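Local atomic coordinates of malonate decarboxylase subunit alpha (PDB entry 6MPR), a protein that probably serves as the acyl-carrier-protein transferase subunit of malonate decarboxylase, exchanging acetyl for malonyl on the carrier protein during malonate breakdown. Residues L134-L146 with G383-G395. Sequence-based numbering, arbitrary orientation.
Sequences LLEIGAIHTYIEL and GRLAGFGGAPNMG
The carbonyl oxygen of Gly389 is gripped by two donors from 134-146. The hydroxyl of Thr142 gives the stronger bond, OG1 to Gly389 O 2.8 Å, lying in the carbonyl plane on a lone pair, and the backbone N of Tyr143 adds a weak one at 3.3 Å. A chi1 of -171° turns OG1 away from the Thr142 N and places it beside the carbonyl carbon, where it meets Gly389 O. The same OG1 accepts a weak bond from Asn393 N (3.4 Å, 143°), while Pro392 packs its ring against Thr142 CB. One hydroxyl thus bridges the carbonyl of the type II' turn Phe388-Ala391 and, weakly, an N-H of the following helix. Thr142 N donates to Glu145 OE2 at 3.0 Å, on the anti side of the carboxylate and somewhat out of its plane; OE1 bonds to His403 and Arg402 of the second subunit.

Gly389 lies against one face of the Tyr143 ring, its CA 3.8 Å from the ring centroid, a CH-pi contact. Farther along, Ile140 CG2 reaches Phe388 CD2 at 3.6 Å, and Ile140 CD1 meets Leu385 CD1; the Phe388 ring turns its edge to the backbone oxygens of Ile140 and His141. Ile144 CD1 presses on the Asn393 amide, whose OD1 bonds to Tyr359 of the second subunit and whose ND2 bonds to Gln354.

The edge of the parallel sheet, strand 136-140, and helix 143-149 thereby meet the loop after strand 377-378 and helix 391-394, from the part of the chain holding the mixed sheet. Hydrogen bonds across the contact gather round Thr142 and Tyr143; purely apolar side-chain pairs belong to the strand. Ala386 O, near Ile140 CD1, is buried without a partner in the model. The buried turn is therefore held through the Gly389 carbonyl and the packing of Phe388 on Ile140, with Glu145 and Asn393 extending the contact into the dimer interface.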
ATOM      1  N   LEU A 134      25.385  21.050  -2.997  1.00 22.53           N
ATOM      2  CA  LEU A 134      24.940  21.092  -1.611  1.00 19.65           C
ATOM      3  C   LEU A 134      23.807  20.123  -1.309  1.00 18.84           C
ATOM      4  O   LEU A 134      23.485  19.910  -0.133  1.00 22.92           O
ATOM      5  CB  LEU A 134      24.503  22.520  -1.249  1.00 19.57           C
ATOM      6  CG  LEU A 134      25.638  23.552  -1.295  1.00 23.38           C
ATOM      7  CD1 LEU A 134      25.099  24.964  -1.140  1.00 27.71           C
ATOM      8  CD2 LEU A 134      26.686  23.263  -0.223  1.00 26.80           C
ATOM      9  N   LEU A 135      23.210  19.517  -2.329  1.00 15.06           N
ATOM     10  CA  LEU A 135      22.089  18.609  -2.143  1.00 14.63           C
ATOM     11  C   LEU A 135      22.329  17.391  -3.017  1.00 14.21           C
ATOM     12  O   LEU A 135      22.583  17.532  -4.216  1.00 16.45           O
ATOM     13  CB  LEU A 135      20.757  19.298  -2.496  1.00 16.07           C
ATOM     14  CG  LEU A 135      19.456  18.531  -2.205  1.00 19.26           C
ATOM     15  CD1 LEU A 135      18.280  19.463  -1.938  1.00 18.52           C
ATOM     16  CD2 LEU A 135      19.098  17.602  -3.364  1.00 25.23           C
ATOM     17  N   GLU A 136      22.278  16.206  -2.413  1.00 15.62           N
ATOM     18  CA  GLU A 136      22.468  14.935  -3.114  1.00 13.76           C
ATOM     19  C   GLU A 136      21.139  14.191  -3.074  1.00 17.46           C
ATOM     20  O   GLU A 136      20.712  13.754  -2.001  1.00 20.03           O
ATOM     21  CB  GLU A 136      23.574  14.111  -2.459  1.00 19.28           C
ATOM     22  CG  GLU A 136      24.954  14.790  -2.471  1.00 22.14           C
ATOM     23  CD  GLU A 136      26.001  14.089  -1.598  1.00 36.72           C
ATOM     24  OE1 GLU A 136      25.753  12.959  -1.115  1.00 40.01           O
ATOM     25  OE2 GLU A 136      27.082  14.685  -1.387  1.00 39.87           O
ATOM     26  N   ILE A 137      20.484  14.057  -4.232  1.00 17.06           N
ATOM     27  CA  ILE A 137      19.222  13.331  -4.296  1.00 16.47           C
ATOM     28  C   ILE A 137      19.480  11.839  -4.156  1.00 18.44           C
ATOM     29  O   ILE A 137      20.371  11.281  -4.809  1.00 19.50           O
ATOM     30  CB  ILE A 137      18.477  13.624  -5.606  1.00 24.96           C
ATOM     31  CG1 ILE A 137      18.049  15.081  -5.665  1.00 31.87           C
ATOM     32  CG2 ILE A 137      17.211  12.774  -5.685  1.00 23.73           C
ATOM     33  CD1 ILE A 137      16.845  15.396  -4.801  1.00 24.42           C
ATOM     34  N   GLY A 138      18.716  11.191  -3.281  1.00 14.54           N
ATOM     35  CA  GLY A 138      18.605   9.744  -3.316  1.00 16.70           C
ATOM     36  C   GLY A 138      17.676   9.332  -4.436  1.00 13.84           C
ATOM     37  O   GLY A 138      18.123   8.885  -5.499  1.00 18.08           O
ATOM     38  N   ALA A 139      16.374   9.515  -4.228  1.00 14.52           N
ATOM     39  CA  ALA A 139      15.396   9.272  -5.275  1.00 16.68           C
ATOM     40  C   ALA A 139      14.145  10.064  -4.954  1.00 10.24           C
ATOM     41  O   ALA A 139      13.915  10.459  -3.803  1.00 13.17           O
ATOM     42  CB  ALA A 139      15.051   7.783  -5.414  1.00 15.21           C
ATOM     43  N   ILE A 140      13.343  10.283  -5.986  1.00 13.22           N
ATOM     44  CA  ILE A 140      12.003  10.840  -5.843  1.00 14.73           C
ATOM     45  C   ILE A 140      11.005   9.691  -5.826  1.00 16.49           C
ATOM     46  O   ILE A 140      11.067   8.798  -6.675  1.00 13.13           O
ATOM     47  CB  ILE A 140      11.679  11.817  -6.983  1.00 18.04           C
ATOM     48  CG1 ILE A 140      12.880  12.727  -7.266  1.00 22.32           C
ATOM     49  CG2 ILE A 140      10.441  12.620  -6.625  1.00 17.74           C
ATOM     50  CD1 ILE A 140      12.701  13.572  -8.501  1.00 27.16           C
ATOM     51  N   HIS A 141      10.086   9.715  -4.865  1.00  8.98           N
ATOM     52  CA  HIS A 141       9.183   8.613  -4.566  1.00  8.65           C
ATOM     53  C   HIS A 141       7.734   9.055  -4.716  1.00 14.71           C
ATOM     54  O   HIS A 141       7.436  10.244  -4.722  1.00 13.16           O
ATOM     55  CB  HIS A 141       9.354   8.120  -3.103  1.00  8.33           C
ATOM     56  CG  HIS A 141      10.751   7.731  -2.724  1.00  9.49           C
ATOM     57  ND1 HIS A 141      11.799   8.627  -2.660  1.00  8.95           N
ATOM     58  CD2 HIS A 141      11.261   6.532  -2.350  1.00  8.68           C
ATOM     59  CE1 HIS A 141      12.895   7.993  -2.281  1.00 16.20           C
ATOM     60  NE2 HIS A 141      12.590   6.724  -2.070  1.00 10.35           N
ATOM     61  N   THR A 142       6.821   8.092  -4.775  1.00  9.66           N
ATOM     62  CA  THR A 142       5.441   8.409  -4.412  1.00  7.86           C
ATOM     63  C   THR A 142       5.288   8.186  -2.901  1.00 10.57           C
ATOM     64  O   THR A 142       6.099   7.508  -2.284  1.00 10.03           O
ATOM     65  CB  THR A 142       4.434   7.587  -5.245  1.00 10.13           C
ATOM     66  OG1 THR A 142       3.086   8.053  -5.018  1.00  9.50           O
ATOM     67  CG2 THR A 142       4.517   6.093  -4.971  1.00  8.95           C
ATOM     68  N   TYR A 143       4.284   8.826  -2.293  1.00 10.46           N
ATOM     69  CA  TYR A 143       4.225   8.910  -0.829  1.00  8.33           C
ATOM     70  C   TYR A 143       4.368   7.551  -0.147  1.00  9.71           C
ATOM     71  O   TYR A 143       5.254   7.352   0.691  1.00  8.49           O
ATOM     72  CB  TYR A 143       2.911   9.544  -0.361  1.00  7.86           C
ATOM     73  CG  TYR A 143       2.756  11.019  -0.640  1.00  7.65           C
ATOM     74  CD1 TYR A 143       3.775  11.924  -0.353  1.00  8.71           C
ATOM     75  CD2 TYR A 143       1.570  11.503  -1.185  1.00 13.42           C
ATOM     76  CE1 TYR A 143       3.616  13.271  -0.613  1.00  8.83           C
ATOM     77  CE2 TYR A 143       1.408  12.843  -1.447  1.00 13.28           C
ATOM     78  CZ  TYR A 143       2.418  13.718  -1.151  1.00 13.39           C
ATOM     79  OH  TYR A 143       2.253  15.054  -1.410  1.00 15.81           O
ATOM     80  N   ILE A 144       3.469   6.613  -0.452  1.00 13.31           N
ATOM     81  CA  ILE A 144       3.503   5.379   0.326  1.00  8.74           C
ATOM     82  C   ILE A 144       4.688   4.503  -0.045  1.00  9.61           C
ATOM     83  O   ILE A 144       5.063   3.635   0.745  1.00  9.03           O
ATOM     84  CB  ILE A 144       2.197   4.569   0.222  1.00 10.87           C
ATOM     85  CG1 ILE A 144       1.931   4.128  -1.216  1.00 10.25           C
ATOM     86  CG2 ILE A 144       1.040   5.373   0.822  1.00 14.04           C
ATOM     87  CD1 ILE A 144       0.747   3.194  -1.331  1.00 12.46           C
ATOM     88  N   GLU A 145       5.297   4.715  -1.217  1.00 10.69           N
ATOM     89  CA  GLU A 145       6.597   4.101  -1.500  1.00  9.94           C
ATOM     90  C   GLU A 145       7.662   4.602  -0.530  1.00 11.35           C
ATOM     91  O   GLU A 145       8.456   3.815   0.008  1.00 10.12           O
ATOM     92  CB  GLU A 145       6.990   4.394  -2.955  1.00  8.01           C
ATOM     93  CG  GLU A 145       8.356   3.892  -3.400  1.00  8.43           C
ATOM     94  CD  GLU A 145       8.736   4.455  -4.773  1.00 12.31           C
ATOM     95  OE1 GLU A 145       9.711   3.959  -5.379  1.00 11.62           O
ATOM     96  OE2 GLU A 145       8.076   5.423  -5.227  1.00 11.92           O
ATOM     97  N   LEU A 146       7.691   5.912  -0.285  1.00  8.53           N
ATOM     98  CA  LEU A 146       8.661   6.450   0.661  1.00  7.54           C
ATOM     99  C   LEU A 146       8.390   5.914   2.067  1.00 10.15           C
ATOM    100  O   LEU A 146       9.327   5.516   2.769  1.00  8.92           O
ATOM    101  CB  LEU A 146       8.641   7.988   0.628  1.00  7.50           C
ATOM    102  CG  LEU A 146       9.663   8.717   1.510  1.00  8.01           C
ATOM    103  CD1 LEU A 146      11.074   8.414   1.055  1.00 10.32           C
ATOM    104  CD2 LEU A 146       9.438  10.222   1.496  1.00 12.20           C
ATOM    105  N   GLY A 383      15.165  22.783 -15.366  1.00 17.43           N
ATOM    106  CA  GLY A 383      15.593  23.506 -14.188  1.00 24.72           C
ATOM    107  C   GLY A 383      14.728  23.351 -12.954  1.00 19.96           C
ATOM    108  O   GLY A 383      15.042  23.968 -11.926  1.00 25.36           O
ATOM    109  N   ARG A 384      13.644  22.568 -13.012  1.00 14.50           N
ATOM    110  CA  ARG A 384      12.681  22.468 -11.912  1.00 13.95           C
ATOM    111  C   ARG A 384      12.379  21.004 -11.575  1.00 20.34           C
ATOM    112  O   ARG A 384      11.444  20.410 -12.108  1.00 16.10           O
ATOM    113  CB  ARG A 384      11.408  23.227 -12.275  1.00 13.83           C
ATOM    114  CG  ARG A 384      11.661  24.724 -12.518  1.00 14.54           C
ATOM    115  CD  ARG A 384      10.570  25.331 -13.404  1.00 23.10           C
ATOM    116  NE  ARG A 384      10.617  26.796 -13.427  1.00 23.33           N
ATOM    117  CZ  ARG A 384      11.485  27.517 -14.134  1.00 23.88           C
ATOM    118  NH1 ARG A 384      12.411  26.917 -14.872  1.00 22.53           N
ATOM    119  NH2 ARG A 384      11.442  28.849 -14.086  1.00 19.37           N
ATOM    120  N   LEU A 385      13.130  20.431 -10.642  1.00 28.40           N
ATOM    121  CA  LEU A 385      12.986  19.010 -10.310  1.00 25.24           C
ATOM    122  C   LEU A 385      11.765  18.803  -9.409  1.00 21.24           C
ATOM    123  O   LEU A 385      11.852  18.653  -8.189  1.00 33.37           O
ATOM    124  CB  LEU A 385      14.274  18.501  -9.676  1.00 29.13           C
ATOM    125  CG  LEU A 385      14.431  16.997  -9.489  1.00 24.09           C
ATOM    126  CD1 LEU A 385      14.204  16.282 -10.798  1.00 20.79           C
ATOM    127  CD2 LEU A 385      15.824  16.713  -8.963  1.00 23.98           C
ATOM    128  N   ALA A 386      10.593  18.799 -10.034  1.00 21.84           N
ATOM    129  CA  ALA A 386       9.361  18.571  -9.293  1.00 29.03           C
ATOM    130  C   ALA A 386       9.378  17.182  -8.651  1.00 33.96           C
ATOM    131  O   ALA A 386      10.128  16.285  -9.050  1.00 34.32           O
ATOM    132  CB  ALA A 386       8.143  18.716 -10.218  1.00 27.60           C
ATOM    133  N   GLY A 387       8.564  17.026  -7.616  1.00 24.55           N
ATOM    134  CA  GLY A 387       8.299  15.728  -7.043  1.00 19.70           C
ATOM    135  C   GLY A 387       6.940  15.251  -7.499  1.00 24.85           C
ATOM    136  O   GLY A 387       6.144  16.000  -8.059  1.00 42.12           O
ATOM    137  N   PHE A 388       6.669  13.977  -7.263  1.00 13.59           N
ATOM    138  CA  PHE A 388       5.553  13.124  -7.685  0.59 19.31           C
ATOM    139  C   PHE A 388       4.330  13.222  -6.764  1.00 18.36           C
ATOM    140  O   PHE A 388       3.179  13.037  -7.182  1.00 22.39           O
ATOM    141  CB  PHE A 388       6.011  11.652  -7.671  0.59 11.77           C
ATOM    142  CG  PHE A 388       7.071  11.288  -8.691  0.59 11.19           C
ATOM    143  CD1 PHE A 388       6.957  11.676 -10.012  0.59 11.04           C
ATOM    144  CD2 PHE A 388       8.151  10.488  -8.328  0.59  9.42           C
ATOM    145  CE1 PHE A 388       7.928  11.317 -10.958  0.59 17.62           C
ATOM    146  CE2 PHE A 388       9.124  10.132  -9.259  0.59  9.78           C
ATOM    147  CZ  PHE A 388       9.004  10.531 -10.585  0.59  9.94           C
ATOM    148  N   GLY A 389       4.593  13.343  -5.465  1.00 10.75           N
ATOM    149  CA  GLY A 389       3.499  13.200  -4.517  1.00 11.80           C
ATOM    150  C   GLY A 389       2.790  11.861  -4.658  1.00  9.58           C
ATOM    151  O   GLY A 389       3.416  10.809  -4.830  1.00 13.42           O
ATOM    152  N   GLY A 390       1.459  11.894  -4.611  1.00 12.93           N
ATOM    153  CA  GLY A 390       0.687  10.667  -4.736  1.00 14.22           C
ATOM    154  C   GLY A 390       0.443  10.188  -6.148  1.00 13.39           C
ATOM    155  O   GLY A 390      -0.022   9.060  -6.325  1.00 13.98           O
ATOM    156  N   ALA A 391       0.769  11.003  -7.157  1.00  9.69           N
ATOM    157  CA  ALA A 391       0.323  10.710  -8.520  1.00 12.70           C
ATOM    158  C   ALA A 391       0.801   9.369  -9.064  1.00 13.14           C
ATOM    159  O   ALA A 391      -0.007   8.677  -9.710  1.00 16.48           O
ATOM    160  CB  ALA A 391       0.731  11.858  -9.452  1.00 15.21           C
ATOM    161  N   PRO A 392       2.053   8.936  -8.871  1.00 10.32           N
ATOM    162  CA  PRO A 392       2.424   7.619  -9.413  1.00 10.56           C
ATOM    163  C   PRO A 392       1.649   6.476  -8.782  1.00 10.80           C
ATOM    164  O   PRO A 392       1.318   5.510  -9.472  1.00  9.01           O
ATOM    165  CB  PRO A 392       3.923   7.532  -9.107  1.00 11.14           C
ATOM    166  CG  PRO A 392       4.354   8.949  -9.035  1.00 10.71           C
ATOM    167  CD  PRO A 392       3.234   9.658  -8.365  1.00 10.61           C
ATOM    168  N   ASN A 393       1.365   6.554  -7.478  1.00 10.42           N
ATOM    169  CA  ASN A 393       0.615   5.490  -6.822  1.00  8.20           C
ATOM    170  C   ASN A 393      -0.837   5.475  -7.278  1.00 10.53           C
ATOM    171  O   ASN A 393      -1.441   4.408  -7.414  1.00 12.22           O
ATOM    172  CB  ASN A 393       0.697   5.658  -5.307  1.00  8.72           C
ATOM    173  CG  ASN A 393      -0.133   4.625  -4.565  1.00 10.25           C
ATOM    174  OD1 ASN A 393       0.168   3.431  -4.611  1.00 11.35           O
ATOM    175  ND2 ASN A 393      -1.194   5.080  -3.897  1.00  9.21           N
ATOM    176  N   MET A 394      -1.403   6.651  -7.528  1.00 10.40           N
ATOM    177  CA  MET A 394      -2.776   6.720  -8.007  0.52 13.42           C
ATOM    178  C   MET A 394      -2.878   6.424  -9.499  1.00 13.84           C
ATOM    179  O   MET A 394      -3.878   5.835  -9.940  1.00 14.12           O
ATOM    180  CB  MET A 394      -3.351   8.098  -7.692  0.52 12.66           C
ATOM    181  CG  MET A 394      -3.146   8.524  -6.247  0.52 13.55           C
ATOM    182  SD  MET A 394      -4.048   7.457  -5.095  0.52 14.21           S
ATOM    183  CE  MET A 394      -5.697   7.808  -5.643  0.52  9.06           C
ATOM    184  N   GLY A 395      -1.869   6.808 -10.275  1.00 15.12           N
ATOM    185  CA  GLY A 395      -1.906   6.682 -11.719  1.00 13.24           C
ATOM    186  C   GLY A 395      -1.116   5.515 -12.284  1.00 11.31           C
ATOM    187  O   GLY A 395      -0.262   5.695 -13.159  1.00 12.80           O
TER